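Local structure of EDTA monooxygenase (EDTA-degrading bacterium BNC1, 5DQP) at residues Q58-P63 with T127-V132; L105-A110 with P197-L202; S111-S116 with P201-G206; A232-K237 with I370-D375; V263-V268 with D379-N384. The protein probably acts as a flavin-dependent monooxygenase of the bacterial luciferase-like family that, working with a partner flavin reductase, oxidises EDTA during its bacterial degradation. All coordinates share one frame; numbering follows the deposited sequence.

Overall arrangement
The five contacts of this TIM-barrel-type monooxygenase fall into three regions. Contact 5 pairs parallel barrel strands 262-271 and 380-383, with its centre about 7 Å from that of the chain. Contact 4, its centre about 9 Å away, touches it directly and packs helix 362-374 against the segment that follows strand 229-233. Contacts 2 and 3, also about 9 Å apart between centres, share Pro201 and Leu202 and use helix 102-115. Contact 1 stands about 24 Å from contact 5 between centres, beside the predicted FMN-binding residue Asp57. Bound polyether, probably from the crystallisation liquor, lies about 5 Å from the Gln58 side chain and 4 Å from that of Ser266. Contacts 1-3 reach the second subunit.

Contact 1 of 5, residues Q58-P63 with T127-V132; sequences QPQLTP and TANPAV
Val132 is the apolar centre of the contact between the loop 58-63 and the start of helix 130-135. Its CG2 methyl presses on Gln60 CG at 3.4 Å, while CG1 lies 3.8 Å from Pro59 CD, so the two branches of one valine fit against successive loop residues. Gln60 CG lies between its backbone N and carbonyl carbon (chi1 47°), which sets it against this methyl, and the bend at chi2 turns CD, and with it the amide, toward Gln58. Beside this tight patch, Asn129 ND2 donates an almost straight bond to Gln58 OE1 (3.1 Å, 170°). The acceptor lies in the amide plane of Asn129, whereas the donor stands above the carbonyl plane of Gln58. Gln60 NE2 grips the same oxygen at 2.8 Å, giving Gln58 OE1 two amide donors. Asn129 also occupies the N-cap position of the helix, its OD1 accepting from Ala131 N, so one side chain both caps the helix and holds the loop. The loop follows a strand of the luciferase-like barrel and adjoins Asp57, a predicted FMN ligand. Toward Thr62 the fit is looser and wetter: Thr62 OG1 donates to Gln60 OE1 at 2.7 Å, and a water links this hydroxyl to Asn129 ND2, 3.2 Å from the water. From the second subunit, Asn199 ND2 bonds to Gln60 O, and Tyr103 packs on Pro59.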
# COMPACT_ATOMS: atom_id res chain seq x y z
N GLN A 58 -11.38 3.74 5.88
CA GLN A 58 -11.76 5.13 5.65
C GLN A 58 -10.52 5.93 6.03
O GLN A 58 -9.91 5.65 7.07
CB GLN A 58 -12.95 5.58 6.49
CG GLN A 58 -14.27 5.10 5.94
CD GLN A 58 -15.42 5.57 6.77
OE1 GLN A 58 -15.24 6.36 7.70
NE2 GLN A 58 -16.62 5.08 6.47
N PRO A 59 -10.11 6.88 5.21
CA PRO A 59 -8.98 7.76 5.60
C PRO A 59 -9.43 8.89 6.53
O PRO A 59 -9.54 10.05 6.15
CB PRO A 59 -8.46 8.27 4.25
CG PRO A 59 -9.38 7.64 3.17
CD PRO A 59 -10.60 7.13 3.85
N GLN A 60 -9.74 8.51 7.78
CA GLN A 60 -9.94 9.43 8.89
C GLN A 60 -9.66 8.68 10.19
O GLN A 60 -9.70 7.44 10.24
CB GLN A 60 -11.36 10.00 8.91
CG GLN A 60 -12.46 8.96 8.72
CD GLN A 60 -12.90 8.28 9.99
OE1 GLN A 60 -12.49 8.65 11.10
NE2 GLN A 60 -13.74 7.27 9.85
N LEU A 61 -9.36 9.44 11.25
CA LEU A 61 -9.28 8.94 12.61
C LEU A 61 -10.51 9.37 13.42
O LEU A 61 -10.85 10.56 13.45
CB LEU A 61 -8.02 9.44 13.31
CG LEU A 61 -7.90 9.04 14.78
CD1 LEU A 61 -7.91 7.53 14.91
CD2 LEU A 61 -6.61 9.60 15.35
N THR A 62 -11.15 8.42 14.09
CA THR A 62 -12.22 8.75 15.03
C THR A 62 -11.77 8.42 16.44
O THR A 62 -11.88 7.26 16.87
CB THR A 62 -13.52 8.01 14.69
OG1 THR A 62 -13.90 8.32 13.36
CG2 THR A 62 -14.63 8.45 15.64
N PRO A 63 -11.29 9.38 17.19
CA PRO A 63 -10.64 9.06 18.46
C PRO A 63 -11.61 8.95 19.64
O PRO A 63 -11.34 9.46 20.73
CB PRO A 63 -9.66 10.22 18.63
CG PRO A 63 -10.38 11.37 17.97
CD PRO A 63 -11.13 10.79 16.81
N THR A 127 -17.14 7.87 -0.88
CA THR A 127 -16.97 8.47 0.44
C THR A 127 -18.15 9.38 0.74
O THR A 127 -18.41 10.33 0.01
CB THR A 127 -15.67 9.26 0.54
OG1 THR A 127 -14.55 8.40 0.30
CG2 THR A 127 -15.57 9.87 1.90
N ALA A 128 -18.83 9.09 1.84
CA ALA A 128 -19.85 9.98 2.35
C ALA A 128 -19.49 10.58 3.70
O ALA A 128 -20.22 11.46 4.18
CB ALA A 128 -21.19 9.23 2.46
N ASN A 129 -18.39 10.16 4.31
CA ASN A 129 -18.02 10.70 5.62
C ASN A 129 -17.34 12.07 5.45
O ASN A 129 -16.25 12.15 4.87
CB ASN A 129 -17.11 9.71 6.35
CG ASN A 129 -16.78 10.14 7.77
OD1 ASN A 129 -17.09 11.26 8.17
ND2 ASN A 129 -16.16 9.25 8.54
N PRO A 130 -17.95 13.15 5.93
CA PRO A 130 -17.34 14.48 5.75
C PRO A 130 -16.00 14.66 6.45
O PRO A 130 -15.24 15.57 6.07
CB PRO A 130 -18.40 15.45 6.30
CG PRO A 130 -19.24 14.59 7.23
CD PRO A 130 -19.25 13.23 6.64
N ALA A 131 -15.70 13.87 7.49
CA ALA A 131 -14.36 13.88 8.08
C ALA A 131 -13.30 13.43 7.07
O ALA A 131 -12.20 14.00 7.01
CB ALA A 131 -14.34 12.97 9.32
N VAL A 132 -13.62 12.42 6.26
CA VAL A 132 -12.72 12.01 5.20
C VAL A 132 -12.53 13.14 4.20
O VAL A 132 -11.40 13.51 3.86
CB VAL A 132 -13.25 10.74 4.51
CG1 VAL A 132 -12.42 10.43 3.22
CG2 VAL A 132 -13.24 9.59 5.49
O HOH W 1 -16.12 9.31 11.75

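Contact 2 of 5, residues L105-A110 with P197-L202; sequences LARQIA and PLNVPL
Leu198 and Val200 lay their methyl groups on one flank of the helical segment 105-110, with Asn199 between them reaching to Arg107. Leu198 holds CG anti to its backbone N (chi1 -163°), and its CD1 comes 3.7 Å from Arg107 CB and 4.0 Å from Ala106 CB. One turn further along, Val200 CG1 touches Ala110 CB at 3.8 Å; Ala106 and Ala110 present only CB to the loop at these points. In Asn199, by contrast, CG lies between backbone N and carbonyl carbon (chi1 64°), and the amide comes over the guanidinium. Asn199 ND2 lies over one face of the guanidinium, 3.0 Å from Arg107 NH1, as two donors that do not bond; the planes are 40° apart. A water in the guanidinium plane accepts from Arg107 NH1 at 2.9 Å and donates to Asn199 O. The stronger partner of Arg107 is Asp57 of the second subunit, with which NH1 forms a salt bridge. The arrangement is that of a barrel helix, 102-115, carrying an excursion of the chain at the dimer interface, here reaching a predicted FMN ligand of the partner.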
# COMPACT_ATOMS: atom_id res chain seq x y z
N LEU A 105 -4.19 4.69 -7.94
CA LEU A 105 -4.94 3.54 -7.44
C LEU A 105 -4.82 2.34 -8.38
O LEU A 105 -4.58 1.21 -7.94
CB LEU A 105 -6.40 3.91 -7.22
CG LEU A 105 -7.23 2.80 -6.56
CD1 LEU A 105 -8.31 3.40 -5.74
CD2 LEU A 105 -7.83 1.89 -7.64
N ALA A 106 -5.00 2.56 -9.69
CA ALA A 106 -4.85 1.46 -10.66
C ALA A 106 -3.50 0.77 -10.48
O ALA A 106 -3.39 -0.47 -10.45
CB ALA A 106 -4.99 2.01 -12.09
N ARG A 107 -2.45 1.57 -10.35
CA ARG A 107 -1.08 1.09 -10.29
C ARG A 107 -0.79 0.39 -8.96
O ARG A 107 -0.06 -0.61 -8.93
CB ARG A 107 -0.17 2.29 -10.50
CG ARG A 107 1.16 2.17 -9.90
CD ARG A 107 1.98 3.39 -10.20
NE ARG A 107 3.34 2.97 -10.48
CZ ARG A 107 4.42 3.64 -10.13
NH1 ARG A 107 5.61 3.16 -10.44
NH2 ARG A 107 4.31 4.79 -9.47
N GLN A 108 -1.36 0.88 -7.87
CA GLN A 108 -1.09 0.27 -6.57
C GLN A 108 -1.85 -1.04 -6.38
O GLN A 108 -1.29 -2.02 -5.90
CB GLN A 108 -1.40 1.28 -5.47
CG GLN A 108 -0.36 2.38 -5.37
CD GLN A 108 -0.59 3.29 -4.17
OE1 GLN A 108 -1.71 3.37 -3.67
NE2 GLN A 108 0.46 3.97 -3.71
N ILE A 109 -3.12 -1.10 -6.79
CA ILE A 109 -3.83 -2.38 -6.75
C ILE A 109 -3.19 -3.38 -7.73
O ILE A 109 -3.07 -4.57 -7.43
CB ILE A 109 -5.33 -2.19 -7.05
CG1 ILE A 109 -5.97 -1.20 -6.07
CG2 ILE A 109 -6.07 -3.56 -7.10
CD1 ILE A 109 -5.96 -1.66 -4.63
N ALA A 110 -2.82 -2.92 -8.92
CA ALA A 110 -2.23 -3.83 -9.90
C ALA A 110 -0.87 -4.33 -9.44
O ALA A 110 -0.51 -5.49 -9.69
CB ALA A 110 -2.11 -3.16 -11.27
N PRO A 197 -0.23 4.88 -20.94
CA PRO A 197 -0.51 3.57 -20.32
C PRO A 197 -0.08 3.48 -18.85
O PRO A 197 0.70 4.30 -18.35
CB PRO A 197 0.32 2.60 -21.17
CG PRO A 197 1.43 3.43 -21.73
CD PRO A 197 0.85 4.78 -21.96
N LEU A 198 -0.64 2.48 -18.17
CA LEU A 198 -0.18 2.08 -16.85
C LEU A 198 1.18 1.42 -16.96
O LEU A 198 1.47 0.72 -17.94
CB LEU A 198 -1.16 1.10 -16.23
CG LEU A 198 -1.13 0.82 -14.74
CD1 LEU A 198 -1.47 2.09 -13.99
CD2 LEU A 198 -2.14 -0.30 -14.43
N ASN A 199 2.03 1.64 -15.95
CA ASN A 199 3.35 1.01 -15.88
C ASN A 199 3.35 -0.25 -15.00
O ASN A 199 4.36 -0.58 -14.37
CB ASN A 199 4.39 2.02 -15.40
CG ASN A 199 4.13 2.52 -13.99
OD1 ASN A 199 3.05 2.35 -13.44
ND2 ASN A 199 5.13 3.17 -13.42
N VAL A 200 2.25 -0.99 -14.97
CA VAL A 200 2.20 -2.32 -14.35
C VAL A 200 1.46 -3.18 -15.36
O VAL A 200 0.39 -2.79 -15.81
CB VAL A 200 1.47 -2.31 -13.00
CG1 VAL A 200 1.43 -3.73 -12.42
CG2 VAL A 200 2.11 -1.33 -12.02
N PRO A 201 1.98 -4.33 -15.76
CA PRO A 201 1.36 -5.08 -16.85
C PRO A 201 0.21 -5.96 -16.39
O PRO A 201 0.19 -6.47 -15.27
CB PRO A 201 2.51 -5.92 -17.40
CG PRO A 201 3.27 -6.25 -16.12
CD PRO A 201 3.20 -5.01 -15.26
N LEU A 202 -0.75 -6.15 -17.30
CA LEU A 202 -1.85 -7.08 -17.06
C LEU A 202 -1.28 -8.49 -16.90
O LEU A 202 -0.47 -8.92 -17.74
CB LEU A 202 -2.84 -7.06 -18.21
CG LEU A 202 -4.17 -7.82 -18.07
CD1 LEU A 202 -5.01 -7.24 -16.93
CD2 LEU A 202 -4.93 -7.73 -19.36
O HOH W 2 4.84 0.49 -11.41

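Contact 3 of 5, residues S111-S116 with P201-G206; sequences SVNLLS and PLPPYG
Leu114, near the C-terminal end of helix 102-115, packs against a proline-rich loop that precedes the barrel strand 210-213, in a buried and largely apolar contact. Both methyls of the leucine are used. Its CD2 meets the ring of Pro201 at CD, 3.7 Å away, the two side chains crossing at about a right angle, and its CD1 lies 3.9 Å from Pro203 CG. CG lies anti to the backbone N (chi1 -170°), and from there chi2 of 56° sets CD1 and CD2 against Pro203 and Pro201, which flank Leu202. Pro203 opens a type I beta turn that closes at Gly206, and within this turn Pro203 CB lies over one face of the Tyr205 ring, offset toward the rim. The far end of that tyrosine returns to the helix: its hydroxyl lies 4.1 Å from Leu114 CD1. Polar groups meet through water. One water accepts from Asn113 ND2 at 3.0 Å and donates to Gly206 O at 2.7 Å; a second lies 2.6 Å from Tyr205 OH and gives a weak bond to Leu114 O. The other end of the Asn113 amide, OD1, accepts from Ile120 N at the start of the next strand. Phe33 of the second subunit packs on Pro201. Direct contact between helix and loop therefore rests on van der Waals fit, while the polar links across it are carried by solvent.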
# COMPACT_ATOMS: atom_id res chain seq x y z
N SER A 111 -0.11 -3.48 -8.75
CA SER A 111 1.18 -3.90 -8.22
C SER A 111 0.99 -4.96 -7.15
O SER A 111 1.71 -5.96 -7.13
CB SER A 111 1.96 -2.72 -7.63
OG SER A 111 2.18 -1.68 -8.55
N VAL A 112 0.07 -4.73 -6.21
CA VAL A 112 0.00 -5.66 -5.10
C VAL A 112 -0.57 -6.97 -5.59
O VAL A 112 -0.18 -8.05 -5.11
CB VAL A 112 -0.78 -5.07 -3.91
CG1 VAL A 112 -2.29 -5.01 -4.19
CG2 VAL A 112 -0.48 -5.87 -2.65
N ASN A 113 -1.47 -6.91 -6.58
CA ASN A 113 -2.02 -8.13 -7.15
C ASN A 113 -0.93 -8.97 -7.80
O ASN A 113 -0.75 -10.15 -7.48
CB ASN A 113 -3.11 -7.79 -8.18
CG ASN A 113 -3.91 -9.01 -8.60
OD1 ASN A 113 -4.36 -9.80 -7.75
ND2 ASN A 113 -4.11 -9.17 -9.90
N LEU A 114 -0.19 -8.34 -8.72
CA LEU A 114 0.90 -9.00 -9.44
C LEU A 114 1.98 -9.48 -8.48
O LEU A 114 2.42 -10.64 -8.54
CB LEU A 114 1.46 -8.04 -10.49
CG LEU A 114 2.46 -8.54 -11.54
CD1 LEU A 114 1.88 -9.70 -12.30
CD2 LEU A 114 2.77 -7.40 -12.51
N LEU A 115 2.40 -8.62 -7.54
CA LEU A 115 3.44 -9.02 -6.60
C LEU A 115 3.01 -10.19 -5.74
O LEU A 115 3.87 -10.99 -5.33
CB LEU A 115 3.83 -7.86 -5.70
CG LEU A 115 4.87 -6.90 -6.24
CD1 LEU A 115 4.89 -5.72 -5.30
CD2 LEU A 115 6.28 -7.57 -6.35
N SER A 116 1.72 -10.31 -5.41
CA SER A 116 1.28 -11.42 -4.57
C SER A 116 1.00 -12.69 -5.36
O SER A 116 0.59 -13.69 -4.77
CB SER A 116 0.03 -11.03 -3.77
OG SER A 116 -1.05 -10.75 -4.64
N PRO A 201 1.98 -4.33 -15.76
CA PRO A 201 1.36 -5.08 -16.85
C PRO A 201 0.21 -5.96 -16.39
O PRO A 201 0.19 -6.47 -15.27
CB PRO A 201 2.51 -5.92 -17.40
CG PRO A 201 3.27 -6.25 -16.12
CD PRO A 201 3.20 -5.01 -15.26
N LEU A 202 -0.75 -6.15 -17.30
CA LEU A 202 -1.85 -7.08 -17.06
C LEU A 202 -1.28 -8.49 -16.90
O LEU A 202 -0.47 -8.92 -17.74
CB LEU A 202 -2.84 -7.06 -18.21
CG LEU A 202 -4.17 -7.82 -18.07
CD1 LEU A 202 -5.01 -7.24 -16.93
CD2 LEU A 202 -4.93 -7.73 -19.36
N PRO A 203 -1.64 -9.21 -15.86
CA PRO A 203 -1.18 -10.59 -15.73
C PRO A 203 -1.92 -11.49 -16.69
O PRO A 203 -3.00 -11.12 -17.16
CB PRO A 203 -1.51 -10.93 -14.26
CG PRO A 203 -1.81 -9.57 -13.60
CD PRO A 203 -2.43 -8.77 -14.70
N PRO A 204 -1.40 -12.68 -16.97
CA PRO A 204 -2.09 -13.60 -17.88
C PRO A 204 -3.38 -14.16 -17.31
O PRO A 204 -4.24 -14.62 -18.07
CB PRO A 204 -1.06 -14.71 -18.12
CG PRO A 204 -0.21 -14.69 -16.90
CD PRO A 204 -0.11 -13.24 -16.50
N TYR A 205 -3.58 -14.11 -16.00
CA TYR A 205 -4.82 -14.59 -15.42
C TYR A 205 -5.84 -13.46 -15.16
O TYR A 205 -6.88 -13.71 -14.55
CB TYR A 205 -4.51 -15.37 -14.14
CG TYR A 205 -3.53 -14.61 -13.27
CD1 TYR A 205 -3.96 -13.55 -12.49
CD2 TYR A 205 -2.18 -14.94 -13.26
CE1 TYR A 205 -3.08 -12.83 -11.73
CE2 TYR A 205 -1.28 -14.22 -12.48
CZ TYR A 205 -1.74 -13.18 -11.71
OH TYR A 205 -0.87 -12.46 -10.93
N GLY A 206 -5.56 -12.24 -15.60
CA GLY A 206 -6.57 -11.21 -15.62
C GLY A 206 -6.36 -10.14 -14.56
O GLY A 206 -5.46 -10.23 -13.72
O HOH W 3 -6.02 -11.03 -11.18
O HOH W 4 1.60 -13.11 -10.61

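Contact 4 of 5, residues A232-K237 with I370-D375; sequences AFLGSK and IDWWQD
Lys237 reaches the carboxylates of Asp371 and Asp375, forming a salt-bridge network. Its NZ lies 3.6 Å from Asp371 OD2 and, in a long pair, 3.7 Å from Asp375 OD2. The chain bends at chi3 and chi4, and CE comes closer to both oxygens than the charged nitrogen does. Farther in, the side chains of Lys237 and Trp372 run past each other in opposite directions, and Lys237 CA lies over one face of the indole, 4.0 Å from the six-ring centroid. Leu234 CD1 covers the opposite face at 3.6 Å, only 12° off the normal. In the ring plane, Gly235 O meets Trp372 CZ2 at 3.3 Å; this carbonyl accepts from Arg354. Pro265 of the adjacent strand packs on the indole too. The indole, which joins the segment after strand 229-233 to helix 362-374, is thus held by CH-pi contacts on both faces, and the ion pairs, long rather than close, are consistent with only a modest electrostatic contribution.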
# COMPACT_ATOMS: atom_id res chain seq x y z
N ALA A 232 -23.34 -8.13 1.27
CA ALA A 232 -24.75 -7.91 1.55
C ALA A 232 -25.02 -7.96 3.04
O ALA A 232 -24.24 -8.50 3.84
CB ALA A 232 -25.65 -8.94 0.83
N PHE A 233 -26.15 -7.37 3.41
CA PHE A 233 -26.65 -7.39 4.76
C PHE A 233 -27.24 -8.77 5.05
O PHE A 233 -27.86 -9.39 4.18
CB PHE A 233 -27.70 -6.29 4.93
CG PHE A 233 -28.31 -6.22 6.29
CD1 PHE A 233 -27.55 -5.83 7.39
CD2 PHE A 233 -29.66 -6.52 6.47
CE1 PHE A 233 -28.12 -5.76 8.64
CE2 PHE A 233 -30.23 -6.44 7.72
CZ PHE A 233 -29.46 -6.07 8.81
N LEU A 234 -27.01 -9.27 6.25
CA LEU A 234 -27.59 -10.55 6.64
C LEU A 234 -28.95 -10.27 7.28
O LEU A 234 -29.12 -10.26 8.49
CB LEU A 234 -26.65 -11.31 7.57
CG LEU A 234 -27.17 -12.71 7.92
CD1 LEU A 234 -26.74 -13.70 6.89
CD2 LEU A 234 -26.72 -13.15 9.32
N GLY A 235 -29.93 -10.01 6.41
CA GLY A 235 -31.28 -9.71 6.85
C GLY A 235 -32.07 -10.99 6.77
O GLY A 235 -31.60 -12.04 7.24
N SER A 236 -33.24 -10.95 6.15
CA SER A 236 -34.03 -12.16 6.07
C SER A 236 -33.51 -13.05 4.95
O SER A 236 -32.95 -12.56 3.97
CB SER A 236 -35.50 -11.84 5.84
OG SER A 236 -35.74 -11.53 4.47
N LYS A 237 -33.66 -14.36 5.12
CA LYS A 237 -33.31 -15.29 4.06
C LYS A 237 -34.09 -15.03 2.78
O LYS A 237 -33.48 -15.07 1.70
CB LYS A 237 -33.51 -16.72 4.54
CG LYS A 237 -33.00 -17.79 3.58
CD LYS A 237 -32.69 -19.05 4.35
CE LYS A 237 -33.31 -20.29 3.72
NZ LYS A 237 -34.66 -20.49 4.29
N ILE A 370 -25.03 -23.15 5.74
CA ILE A 370 -25.39 -24.09 4.69
C ILE A 370 -26.83 -23.87 4.26
O ILE A 370 -27.17 -24.02 3.08
CB ILE A 370 -25.20 -25.54 5.17
CG1 ILE A 370 -23.72 -25.85 5.44
CG2 ILE A 370 -25.81 -26.52 4.16
CD1 ILE A 370 -23.46 -27.28 5.99
N ASP A 371 -27.69 -23.51 5.21
CA ASP A 371 -29.08 -23.24 4.87
C ASP A 371 -29.18 -22.09 3.88
O ASP A 371 -29.85 -22.20 2.84
CB ASP A 371 -29.89 -22.93 6.13
CG ASP A 371 -31.39 -22.80 5.83
OD1 ASP A 371 -31.89 -23.63 5.04
OD2 ASP A 371 -32.06 -21.88 6.34
N TRP A 372 -28.50 -20.97 4.17
CA TRP A 372 -28.54 -19.84 3.25
C TRP A 372 -27.90 -20.20 1.92
O TRP A 372 -28.46 -19.92 0.84
CB TRP A 372 -27.82 -18.64 3.84
CG TRP A 372 -28.68 -17.79 4.74
CD1 TRP A 372 -29.35 -18.20 5.86
CD2 TRP A 372 -28.92 -16.38 4.62
NE1 TRP A 372 -29.99 -17.13 6.45
CE2 TRP A 372 -29.75 -16.00 5.70
CE3 TRP A 372 -28.53 -15.41 3.69
CZ2 TRP A 372 -30.18 -14.69 5.89
CZ3 TRP A 372 -28.96 -14.11 3.88
CH2 TRP A 372 -29.78 -13.76 4.97
N TRP A 373 -26.72 -20.83 1.97
CA TRP A 373 -25.93 -21.06 0.77
C TRP A 373 -26.66 -21.93 -0.23
O TRP A 373 -26.68 -21.64 -1.43
CB TRP A 373 -24.58 -21.68 1.14
CG TRP A 373 -23.83 -22.24 -0.05
CD1 TRP A 373 -23.11 -21.54 -0.98
CD2 TRP A 373 -23.72 -23.61 -0.42
NE1 TRP A 373 -22.57 -22.39 -1.91
CE2 TRP A 373 -22.93 -23.67 -1.59
CE3 TRP A 373 -24.23 -24.81 0.12
CZ2 TRP A 373 -22.65 -24.87 -2.23
CZ3 TRP A 373 -23.94 -25.98 -0.52
CH2 TRP A 373 -23.14 -26.01 -1.67
N GLN A 374 -27.29 -23.01 0.25
CA GLN A 374 -27.93 -23.96 -0.65
C GLN A 374 -29.24 -23.44 -1.22
O GLN A 374 -29.62 -23.80 -2.34
CB GLN A 374 -28.19 -25.29 0.07
CG GLN A 374 -28.25 -26.45 -0.88
CD GLN A 374 -28.29 -27.74 -0.13
OE1 GLN A 374 -29.23 -28.00 0.61
NE2 GLN A 374 -27.26 -28.57 -0.30
N ASP A 375 -29.95 -22.63 -0.46
CA ASP A 375 -31.15 -21.99 -0.96
C ASP A 375 -30.84 -20.73 -1.76
O ASP A 375 -31.75 -19.96 -2.08
CB ASP A 375 -32.09 -21.68 0.22
CG ASP A 375 -32.70 -22.95 0.83
OD1 ASP A 375 -32.68 -24.00 0.14
OD2 ASP A 375 -33.19 -22.92 1.97

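Contact 5 of 5, residues V263-V268 with D379-N384; sequences VLPSFV and DGFVIN
Val263 and Asp379 open the pairing of strands 262-271 and 380-383 with two bonds. Val263 N donates to Asp379 OD2 (2.7 Å, 173°), using the anti lone pair of that oxygen, and Asp379 N returns a bond to Val263 O at 2.8 Å. Three more follow in parallel ladder fashion: Val382 N to Pro265 O at 3.0 Å, Phe267 N to Val382 O at 3.1 Å, and Asn384 N to Phe267 O at 2.9 Å. Pro265 has no N-H to give, and its CD instead lies 3.1 Å from Gly380 O. Around this backbone frame, Val382 CG2 packs on Leu264 CB at 3.7 Å, while on the other face Phe267 turns the edge of its ring, at CE1, to Phe381 CB 4.0 Å away. Trp372 and Leu369 of helix 362-374 pack on Phe381. Arg248 forms a salt bridge with Asp379 OD1 and probably helps to fix the carboxylate, while Trp11 NE1 bonds to Ser266 OG. A water joins that hydroxyl to Asn384 ND2. In this parallel luciferase-like barrel, Asp379 thus adds two bonds, through carboxylate and backbone N, ahead of the regular pairing, its charge probably balanced by Arg248.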
# COMPACT_ATOMS: atom_id res chain seq x y z
N VAL A 263 -22.41 -13.08 -4.35
CA VAL A 263 -22.98 -12.30 -3.25
C VAL A 263 -22.59 -12.94 -1.92
O VAL A 263 -22.84 -14.14 -1.70
CB VAL A 263 -24.52 -12.18 -3.38
CG1 VAL A 263 -25.10 -11.42 -2.19
CG2 VAL A 263 -24.91 -11.53 -4.69
N LEU A 264 -22.02 -12.15 -1.03
CA LEU A 264 -21.57 -12.62 0.28
C LEU A 264 -22.18 -11.75 1.38
O LEU A 264 -21.69 -10.63 1.61
CB LEU A 264 -20.05 -12.61 0.40
CG LEU A 264 -19.21 -13.07 -0.78
CD1 LEU A 264 -17.76 -13.17 -0.35
CD2 LEU A 264 -19.70 -14.40 -1.33
N PRO A 265 -23.24 -12.21 2.05
CA PRO A 265 -23.72 -11.51 3.24
C PRO A 265 -22.67 -11.52 4.34
O PRO A 265 -21.91 -12.48 4.49
CB PRO A 265 -24.97 -12.32 3.65
CG PRO A 265 -25.37 -13.07 2.43
CD PRO A 265 -24.03 -13.43 1.79
N SER A 266 -22.63 -10.44 5.10
CA SER A 266 -21.62 -10.21 6.12
C SER A 266 -22.29 -10.35 7.47
O SER A 266 -23.41 -9.88 7.66
CB SER A 266 -20.99 -8.81 5.96
OG SER A 266 -19.93 -8.60 6.90
N PHE A 267 -21.61 -10.98 8.42
CA PHE A 267 -22.20 -11.10 9.74
C PHE A 267 -21.12 -11.33 10.79
O PHE A 267 -19.98 -11.71 10.48
CB PHE A 267 -23.24 -12.23 9.78
CG PHE A 267 -22.64 -13.60 9.81
CD1 PHE A 267 -22.08 -14.14 8.68
CD2 PHE A 267 -22.60 -14.34 10.97
CE1 PHE A 267 -21.51 -15.39 8.71
CE2 PHE A 267 -22.04 -15.60 10.99
CZ PHE A 267 -21.49 -16.12 9.86
N VAL A 268 -21.51 -11.11 12.05
CA VAL A 268 -20.63 -11.25 13.20
C VAL A 268 -20.98 -12.57 13.90
O VAL A 268 -22.09 -12.68 14.44
CB VAL A 268 -20.79 -10.08 14.17
CG1 VAL A 268 -19.83 -10.24 15.36
CG2 VAL A 268 -20.59 -8.74 13.43
N ASP A 379 -23.79 -16.78 -1.96
CA ASP A 379 -22.75 -17.64 -2.53
C ASP A 379 -21.64 -17.95 -1.53
O ASP A 379 -20.74 -18.74 -1.85
CB ASP A 379 -22.17 -16.99 -3.79
CG ASP A 379 -23.25 -16.66 -4.82
OD1 ASP A 379 -23.78 -17.62 -5.44
OD2 ASP A 379 -23.60 -15.47 -5.00
N GLY A 380 -21.68 -17.35 -0.35
CA GLY A 380 -20.66 -17.48 0.66
C GLY A 380 -20.86 -16.34 1.63
O GLY A 380 -21.88 -15.66 1.57
N PHE A 381 -19.88 -16.13 2.51
CA PHE A 381 -20.09 -15.17 3.59
C PHE A 381 -18.81 -14.42 3.93
O PHE A 381 -17.71 -14.93 3.74
CB PHE A 381 -20.64 -15.86 4.86
CG PHE A 381 -21.90 -16.64 4.61
CD1 PHE A 381 -21.84 -17.95 4.17
CD2 PHE A 381 -23.13 -16.03 4.74
CE1 PHE A 381 -22.99 -18.66 3.91
CE2 PHE A 381 -24.29 -16.74 4.49
CZ PHE A 381 -24.20 -18.06 4.05
N VAL A 382 -18.99 -13.20 4.42
CA VAL A 382 -17.93 -12.43 5.06
C VAL A 382 -18.09 -12.59 6.56
O VAL A 382 -19.12 -12.19 7.13
CB VAL A 382 -17.98 -10.94 4.67
CG1 VAL A 382 -16.64 -10.27 4.98
CG2 VAL A 382 -18.41 -10.72 3.17
N ILE A 383 -17.08 -13.17 7.19
CA ILE A 383 -17.04 -13.43 8.63
C ILE A 383 -16.36 -12.25 9.32
O ILE A 383 -15.17 -11.98 9.07
CB ILE A 383 -16.28 -14.74 8.91
CG1 ILE A 383 -16.89 -15.89 8.12
CG2 ILE A 383 -16.22 -15.05 10.41
CD1 ILE A 383 -15.80 -16.84 7.58
N ASN A 384 -17.09 -11.57 10.18
CA ASN A 384 -16.62 -10.36 10.85
C ASN A 384 -16.39 -10.74 12.32
O ASN A 384 -17.29 -10.60 13.15
CB ASN A 384 -17.66 -9.26 10.68
CG ASN A 384 -17.12 -7.86 10.98
OD1 ASN A 384 -15.93 -7.67 11.24
ND2 ASN A 384 -18.03 -6.87 10.91
O HOH W 5 -20.92 -7.20 9.60